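Local structure of orotidine 5'-phosphate decarboxylase (Pyrococcus horikoshii, 2CZE) at residues I28-P33 with I54-K59; P139-E144 with G165-K170. The protein probably catalyses the decarboxylation of orotidine 5'-monophosphate to uridine 5'-monophosphate, the last step of de novo UMP synthesis, and works as a homodimer. All coordinates share one frame; numbering follows the deposited sequence.

Contact 1: residues I28-P33 with I54-K59. With U5P (uridine-5'-monophosphate), chain C.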
loop_
_atom_site.group_PDB
_atom_site.type_symbol
_atom_site.label_atom_id
_atom_site.label_comp_id
_atom_site.label_asym_id
_atom_site.label_seq_id
_atom_site.Cartn_x
_atom_site.Cartn_y
_atom_site.Cartn_z
ATOM N N ILE A 28 0.222 -19.484 1.256
ATOM C CA ILE A 28 1.089 -18.736 0.355
ATOM C C ILE A 28 0.715 -17.263 0.494
ATOM O O ILE A 28 -0.477 -16.923 0.567
ATOM C CB ILE A 28 0.862 -19.156 -1.105
ATOM C CG1 ILE A 28 1.343 -20.599 -1.282
ATOM C CG2 ILE A 28 1.565 -18.166 -2.062
ATOM C CD1 ILE A 28 1.034 -21.189 -2.654
ATOM N N LYS A 29 1.718 -16.391 0.538
ATOM C CA LYS A 29 1.458 -14.960 0.650
ATOM C C LYS A 29 1.928 -14.277 -0.628
ATOM O O LYS A 29 3.084 -14.435 -1.026
ATOM C CB LYS A 29 2.207 -14.359 1.848
ATOM C CG LYS A 29 1.872 -12.881 2.122
ATOM C CD LYS A 29 2.575 -12.331 3.373
ATOM C CE LYS A 29 4.051 -12.000 3.101
ATOM N NZ LYS A 29 4.227 -10.852 2.151
ATOM N N VAL A 30 1.031 -13.559 -1.298
ATOM C CA VAL A 30 1.409 -12.841 -2.513
ATOM C C VAL A 30 1.449 -11.351 -2.176
ATOM O O VAL A 30 0.682 -10.883 -1.336
ATOM C CB VAL A 30 0.420 -13.111 -3.695
ATOM C CG1 VAL A 30 0.160 -14.620 -3.816
ATOM C CG2 VAL A 30 -0.856 -12.341 -3.518
ATOM N N ASN A 31 2.341 -10.611 -2.826
ATOM C CA ASN A 31 2.493 -9.184 -2.557
ATOM C C ASN A 31 2.432 -8.493 -3.923
ATOM O O ASN A 31 2.246 -9.156 -4.952
ATOM C CB ASN A 31 3.842 -8.946 -1.859
ATOM C CG ASN A 31 3.887 -7.651 -1.037
ATOM O OD1 ASN A 31 3.356 -6.611 -1.440
ATOM N ND2 ASN A 31 4.565 -7.714 0.115
ATOM N N TRP A 32 2.588 -7.175 -3.952
ATOM C CA TRP A 32 2.493 -6.451 -5.217
ATOM C C TRP A 32 3.475 -6.886 -6.313
ATOM O O TRP A 32 3.145 -6.844 -7.499
ATOM C CB TRP A 32 2.609 -4.936 -4.975
ATOM C CG TRP A 32 1.450 -4.374 -4.201
ATOM C CD1 TRP A 32 1.498 -3.737 -2.990
ATOM C CD2 TRP A 32 0.071 -4.365 -4.606
ATOM N NE1 TRP A 32 0.235 -3.330 -2.618
ATOM C CE2 TRP A 32 -0.658 -3.700 -3.590
ATOM C CE3 TRP A 32 -0.619 -4.851 -5.725
ATOM C CZ2 TRP A 32 -2.045 -3.503 -3.665
ATOM C CZ3 TRP A 32 -2.003 -4.658 -5.798
ATOM C CH2 TRP A 32 -2.698 -3.988 -4.773
ATOM N N PRO A 33 4.698 -7.307 -5.937
ATOM C CA PRO A 33 5.640 -7.720 -6.990
ATOM C C PRO A 33 5.088 -8.803 -7.925
ATOM O O PRO A 33 5.155 -8.672 -9.145
ATOM C CB PRO A 33 6.856 -8.204 -6.196
ATOM C CG PRO A 33 6.813 -7.305 -4.984
ATOM C CD PRO A 33 5.341 -7.358 -4.612
ATOM N N ILE A 54 -4.543 -18.456 0.298
ATOM C CA ILE A 54 -3.687 -17.375 -0.170
ATOM C C ILE A 54 -3.913 -16.066 0.575
ATOM O O ILE A 54 -5.045 -15.599 0.705
ATOM C CB ILE A 54 -3.917 -17.059 -1.671
ATOM C CG1 ILE A 54 -3.834 -18.335 -2.525
ATOM C CG2 ILE A 54 -2.901 -16.009 -2.120
ATOM C CD1 ILE A 54 -2.528 -19.103 -2.392
ATOM N N ILE A 55 -2.828 -15.475 1.056
ATOM C CA ILE A 55 -2.885 -14.187 1.738
ATOM C C ILE A 55 -2.377 -13.136 0.745
ATOM O O ILE A 55 -1.294 -13.298 0.171
ATOM C CB ILE A 55 -1.934 -14.143 2.959
ATOM C CG1 ILE A 55 -2.361 -15.160 4.019
ATOM C CG2 ILE A 55 -1.908 -12.714 3.538
ATOM C CD1 ILE A 55 -1.289 -15.375 5.119
ATOM N N ALA A 56 -3.153 -12.073 0.528
ATOM C CA ALA A 56 -2.731 -10.991 -0.366
ATOM C C ALA A 56 -2.178 -9.923 0.560
ATOM O O ALA A 56 -2.944 -9.244 1.254
ATOM C CB ALA A 56 -3.918 -10.434 -1.156
ATOM N N ASP A 57 -0.854 -9.794 0.583
ATOM C CA ASP A 57 -0.182 -8.812 1.440
ATOM C C ASP A 57 -0.136 -7.507 0.662
ATOM O O ASP A 57 0.864 -7.191 0.018
ATOM C CB ASP A 57 1.243 -9.285 1.767
ATOM C CG ASP A 57 1.919 -8.430 2.839
ATOM O OD1 ASP A 57 1.292 -7.459 3.324
ATOM O OD2 ASP A 57 3.084 -8.727 3.198
ATOM N N LEU A 58 -1.231 -6.760 0.711
ATOM C CA LEU A 58 -1.336 -5.512 -0.036
ATOM C C LEU A 58 -0.951 -4.300 0.779
ATOM O O LEU A 58 -0.695 -3.242 0.215
ATOM C CB LEU A 58 -2.770 -5.322 -0.553
ATOM C CG LEU A 58 -3.440 -6.511 -1.263
ATOM C CD1 LEU A 58 -4.856 -6.084 -1.736
ATOM C CD2 LEU A 58 -2.596 -6.960 -2.458
ATOM N N LYS A 59 -0.928 -4.450 2.102
ATOM C CA LYS A 59 -0.588 -3.340 2.987
ATOM C C LYS A 59 -1.494 -2.180 2.632
ATOM O O LYS A 59 -1.031 -1.049 2.532
ATOM C CB LYS A 59 0.871 -2.912 2.780
ATOM C CG LYS A 59 1.920 -3.931 3.207
ATOM C CD LYS A 59 1.944 -4.073 4.715
ATOM C CE LYS A 59 3.153 -4.850 5.166
ATOM N NZ LYS A 59 3.170 -6.204 4.549
HETATM N N1 U5P C . 6.657 -8.123 5.195
HETATM C C2 U5P C . 7.820 -8.015 5.971
HETATM N N3 U5P C . 7.777 -7.306 7.177
HETATM C C4 U5P C . 6.585 -6.707 7.606
HETATM C C5 U5P C . 5.432 -6.806 6.831
HETATM C C6 U5P C . 5.473 -7.511 5.633
HETATM O O2 U5P C . 8.883 -8.523 5.606
HETATM O O4 U5P C . 6.560 -6.110 8.679
HETATM C "C1'" U5P C . 6.636 -8.945 3.962
HETATM C "C2'" U5P C . 7.724 -8.557 2.956
HETATM O "O2'" U5P C . 7.204 -7.549 2.086
HETATM C "C3'" U5P C . 7.854 -9.866 2.178
HETATM C "C4'" U5P C . 7.743 -10.896 3.305
HETATM O "O3'" U5P C . 6.780 -10.023 1.246
HETATM O "O4'" U5P C . 6.889 -10.317 4.309
HETATM C "C5'" U5P C . 9.122 -11.154 3.920
HETATM O "O5'" U5P C . 9.944 -11.779 2.934
HETATM P P U5P C . 11.474 -12.201 3.207
HETATM O O1P U5P C . 12.178 -12.391 1.919
HETATM O O2P U5P C . 11.425 -13.536 4.104
HETATM O O3P U5P C . 12.139 -11.050 4.110
#

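Contact 2: residues P139-E144 with G165-K170. With U5P (uridine-5'-monophosphate), chain C.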
loop_
_atom_site.group_PDB
_atom_site.type_symbol
_atom_site.label_atom_id
_atom_site.label_comp_id
_atom_site.label_asym_id
_atom_site.label_seq_id
_atom_site.Cartn_x
_atom_site.Cartn_y
_atom_site.Cartn_z
ATOM N N PRO A 139 6.681 -8.506 14.435
ATOM C CA PRO A 139 8.071 -8.631 13.960
ATOM C C PRO A 139 8.892 -9.888 14.240
ATOM O O PRO A 139 9.362 -10.101 15.361
ATOM C CB PRO A 139 8.739 -7.370 14.519
ATOM C CG PRO A 139 8.047 -7.185 15.821
ATOM C CD PRO A 139 6.574 -7.485 15.496
ATOM N N GLY A 140 9.098 -10.689 13.191
ATOM C CA GLY A 140 9.889 -11.900 13.319
ATOM C C GLY A 140 11.330 -11.550 13.666
ATOM O O GLY A 140 12.074 -12.367 14.207
ATOM N N THR A 141 11.727 -10.323 13.339
ATOM C CA THR A 141 13.074 -9.847 13.632
ATOM C C THR A 141 13.230 -9.447 15.100
ATOM O O THR A 141 14.348 -9.237 15.565
ATOM C CB THR A 141 13.422 -8.623 12.778
ATOM O OG1 THR A 141 12.317 -7.709 12.801
ATOM C CG2 THR A 141 13.729 -9.042 11.326
ATOM N N ARG A 142 12.114 -9.330 15.823
ATOM C CA ARG A 142 12.148 -8.953 17.242
ATOM C C ARG A 142 11.192 -9.846 18.019
ATOM O O ARG A 142 10.093 -9.424 18.395
ATOM C CB ARG A 142 11.734 -7.486 17.429
ATOM C CG ARG A 142 12.444 -6.525 16.501
ATOM C CD ARG A 142 12.140 -5.044 16.804
ATOM N NE ARG A 142 12.547 -4.228 15.661
ATOM C CZ ARG A 142 11.739 -3.881 14.663
ATOM N NH1 ARG A 142 12.203 -3.161 13.652
ATOM N NH2 ARG A 142 10.457 -4.207 14.697
ATOM N N PRO A 143 11.600 -11.098 18.279
ATOM C CA PRO A 143 10.751 -12.039 19.013
ATOM C C PRO A 143 10.237 -11.543 20.358
ATOM O O PRO A 143 9.167 -11.959 20.811
ATOM C CB PRO A 143 11.639 -13.282 19.137
ATOM C CG PRO A 143 13.034 -12.728 19.072
ATOM C CD PRO A 143 12.908 -11.705 17.977
ATOM N N GLU A 144 10.992 -10.666 21.008
ATOM C CA GLU A 144 10.550 -10.151 22.299
ATOM C C GLU A 144 9.273 -9.327 22.094
ATOM O O GLU A 144 8.383 -9.304 22.953
ATOM C CB GLU A 144 11.658 -9.305 22.947
ATOM C CG GLU A 144 11.968 -7.977 22.255
ATOM C CD GLU A 144 12.909 -8.083 21.041
ATOM O OE1 GLU A 144 13.342 -7.004 20.566
ATOM O OE2 GLU A 144 13.212 -9.206 20.561
ATOM N N GLY A 165 14.599 -15.496 8.423
ATOM C CA GLY A 165 15.548 -15.880 7.395
ATOM C C GLY A 165 16.387 -14.714 6.899
ATOM O O GLY A 165 17.318 -14.268 7.565
ATOM N N ALA A 166 16.040 -14.197 5.729
ATOM C CA ALA A 166 16.772 -13.084 5.131
ATOM C C ALA A 166 16.945 -11.898 6.092
ATOM O O ALA A 166 18.034 -11.346 6.231
ATOM C CB ALA A 166 16.050 -12.617 3.850
ATOM N N GLN A 167 15.872 -11.480 6.749
ATOM C CA GLN A 167 15.986 -10.339 7.656
ATOM C C GLN A 167 16.655 -10.653 8.997
ATOM O O GLN A 167 16.835 -9.756 9.830
ATOM C CB GLN A 167 14.611 -9.712 7.883
ATOM C CG GLN A 167 14.023 -9.134 6.600
ATOM C CD GLN A 167 12.627 -8.614 6.805
ATOM O OE1 GLN A 167 12.397 -7.735 7.640
ATOM N NE2 GLN A 167 11.674 -9.165 6.054
ATOM N N GLY A 168 17.000 -11.921 9.209
ATOM C CA GLY A 168 17.686 -12.295 10.435
ATOM C C GLY A 168 16.897 -12.997 11.521
ATOM O O GLY A 168 17.491 -13.582 12.431
ATOM N N GLY A 169 15.572 -12.944 11.453
ATOM C CA GLY A 169 14.767 -13.609 12.469
ATOM C C GLY A 169 14.855 -15.133 12.428
ATOM O O GLY A 169 14.971 -15.736 11.358
ATOM N N LYS A 170 14.802 -15.766 13.596
ATOM C CA LYS A 170 14.859 -17.228 13.693
ATOM C C LYS A 170 13.441 -17.778 13.863
ATOM O O LYS A 170 12.658 -17.257 14.668
ATOM C CB LYS A 170 15.722 -17.643 14.888
ATOM C CG LYS A 170 17.181 -17.224 14.748
ATOM C CD LYS A 170 18.008 -17.684 15.942
ATOM C CE LYS A 170 19.466 -17.296 15.768
ATOM N NZ LYS A 170 20.246 -17.579 17.001
HETATM N N1 U5P C . 6.657 -8.123 5.195
HETATM C C2 U5P C . 7.820 -8.015 5.971
HETATM N N3 U5P C . 7.777 -7.306 7.177
HETATM C C4 U5P C . 6.585 -6.707 7.606
HETATM C C5 U5P C . 5.432 -6.806 6.831
HETATM C C6 U5P C . 5.473 -7.511 5.633
HETATM O O2 U5P C . 8.883 -8.523 5.606
HETATM O O4 U5P C . 6.560 -6.110 8.679
HETATM C "C1'" U5P C . 6.636 -8.945 3.962
HETATM C "C2'" U5P C . 7.724 -8.557 2.956
HETATM O "O2'" U5P C . 7.204 -7.549 2.086
HETATM C "C3'" U5P C . 7.854 -9.866 2.178
HETATM C "C4'" U5P C . 7.743 -10.896 3.305
HETATM O "O3'" U5P C . 6.780 -10.023 1.246
HETATM O "O4'" U5P C . 6.889 -10.317 4.309
HETATM C "C5'" U5P C . 9.122 -11.154 3.920
HETATM O "O5'" U5P C . 9.944 -11.779 2.934
HETATM P P U5P C . 11.474 -12.201 3.207
HETATM O O1P U5P C . 12.178 -12.391 1.919
HETATM O O2P U5P C . 11.425 -13.536 4.104
HETATM O O3P U5P C . 12.139 -11.050 4.110
HETATM O O HOH W 1 12.319 -14.634 15.706
#

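Contact 1: residues I28-P33 with I54-K59
Ile28 and Ile54 lie side by side on the sheet face that helix 42-50 covers, CD1 of Ile54 resting 3.6 Å from CB of Ile28. On the same face CG1 of Val30 meets CG2 of Ile54. Farther along, CD2 of Leu58 sits over the six-membered ring of Trp32, 3.8 Å from its centroid and 15° off the normal, a CH-pi contact, while the indole NE1 gives a bent hydrogen bond (3.0 Å, 140°) to Leu58 O. Trp32 also stacks on Trp32 of the second subunit, so this end belongs to the dimer interface. Between the two strands run bonds from Ile55 N to Ile28 O, Val30 N to Ile55 O and Asp57 N to Val30 O. The opposite face carries Ile55, whose CG2 packs on Lys29 CG, together with the polar Lys29, Asn31 and Asp57. With CG anti to its backbone N (chi1 -174°) and the chain bent at its last two torsions, Lys29 brings NZ to the anti lone pair of Asp57 OD2 at 2.6 Å; the same NZ donates to O3' of the bound nucleotide at 2.8 Å. Asn31 ND2 adds a weak bond to O3' and is held by Asp62 of the second subunit. Asp57 OD1 also faces Lys59, the proton donor, in a salt bridge of doubtful geometry. Parallel strands whose C-terminal ends supply substrate-binding residues form this TIM-barrel active site of OMP decarboxylase.

Contact 2: residues P139-E144 with G165-K170
Gln167 meets Thr141 from a segment, 165-170, that opens with a type I turn from Gly165 to Gly168, closed by Gly168 N on Gly165 O. From that turn Gln167 sends its side chain out extended beyond CG, and CG2 of Thr141 lies 3.6 Å from its CB, the two side chains crossing at a slant. The methyl is also 3.5 Å from Gln167 O, while OG1 of Thr141 is hydrogen-bonded to Ser109 O. At the far end of Gln167, NE2 spends both hydrogens on the nucleotide: one bond runs nearly straight to phosphate O3P (2.7 Å, 173°), the other reaches uracil O2 at 2.9 Å. Ser109 OG holds OE1, which fixes the way the amide is flipped. With the amide cut back to an alanine, O2 and O3P would probably lose the donor they share, and Ser109 OG its partner. Gly169 follows, its CA 3.4 Å from Gly140 O in a CA-H...O contact; a side chain at this position would collide with that carbonyl. Beyond it, Lys170 O and Gly140 O are joined by one water, which donates to both, 2.8 Å to the former. The pairing thus brings together two loops of the barrel, one leading from strand 135-137 into helix 143-152, the other from strand 158-161 into helix 171-177, with helix 186-189 beside Gln167 through Arg186.

In the fold
Contacts 1 and 2 reach the same UMP from different parts of one eight-stranded parallel barrel. Contact 1 is wholly buried and joins strands 27-31 and 53-60, sharing a regular backbone ladder, an apolar face and one where an isoleucine sits among charged and amide groups. Contact 2 lies at the surface, between the loops that follow strands 135-137 and 158-161; it has no direct hydrogen bond across it and relies on a methyl, glycine backbone and a water. The two share no element, and their centres are 19 Å apart, yet they divide the nucleotide between them: contact 1 touches it chiefly at its ribose, contact 2 at its base and phosphate.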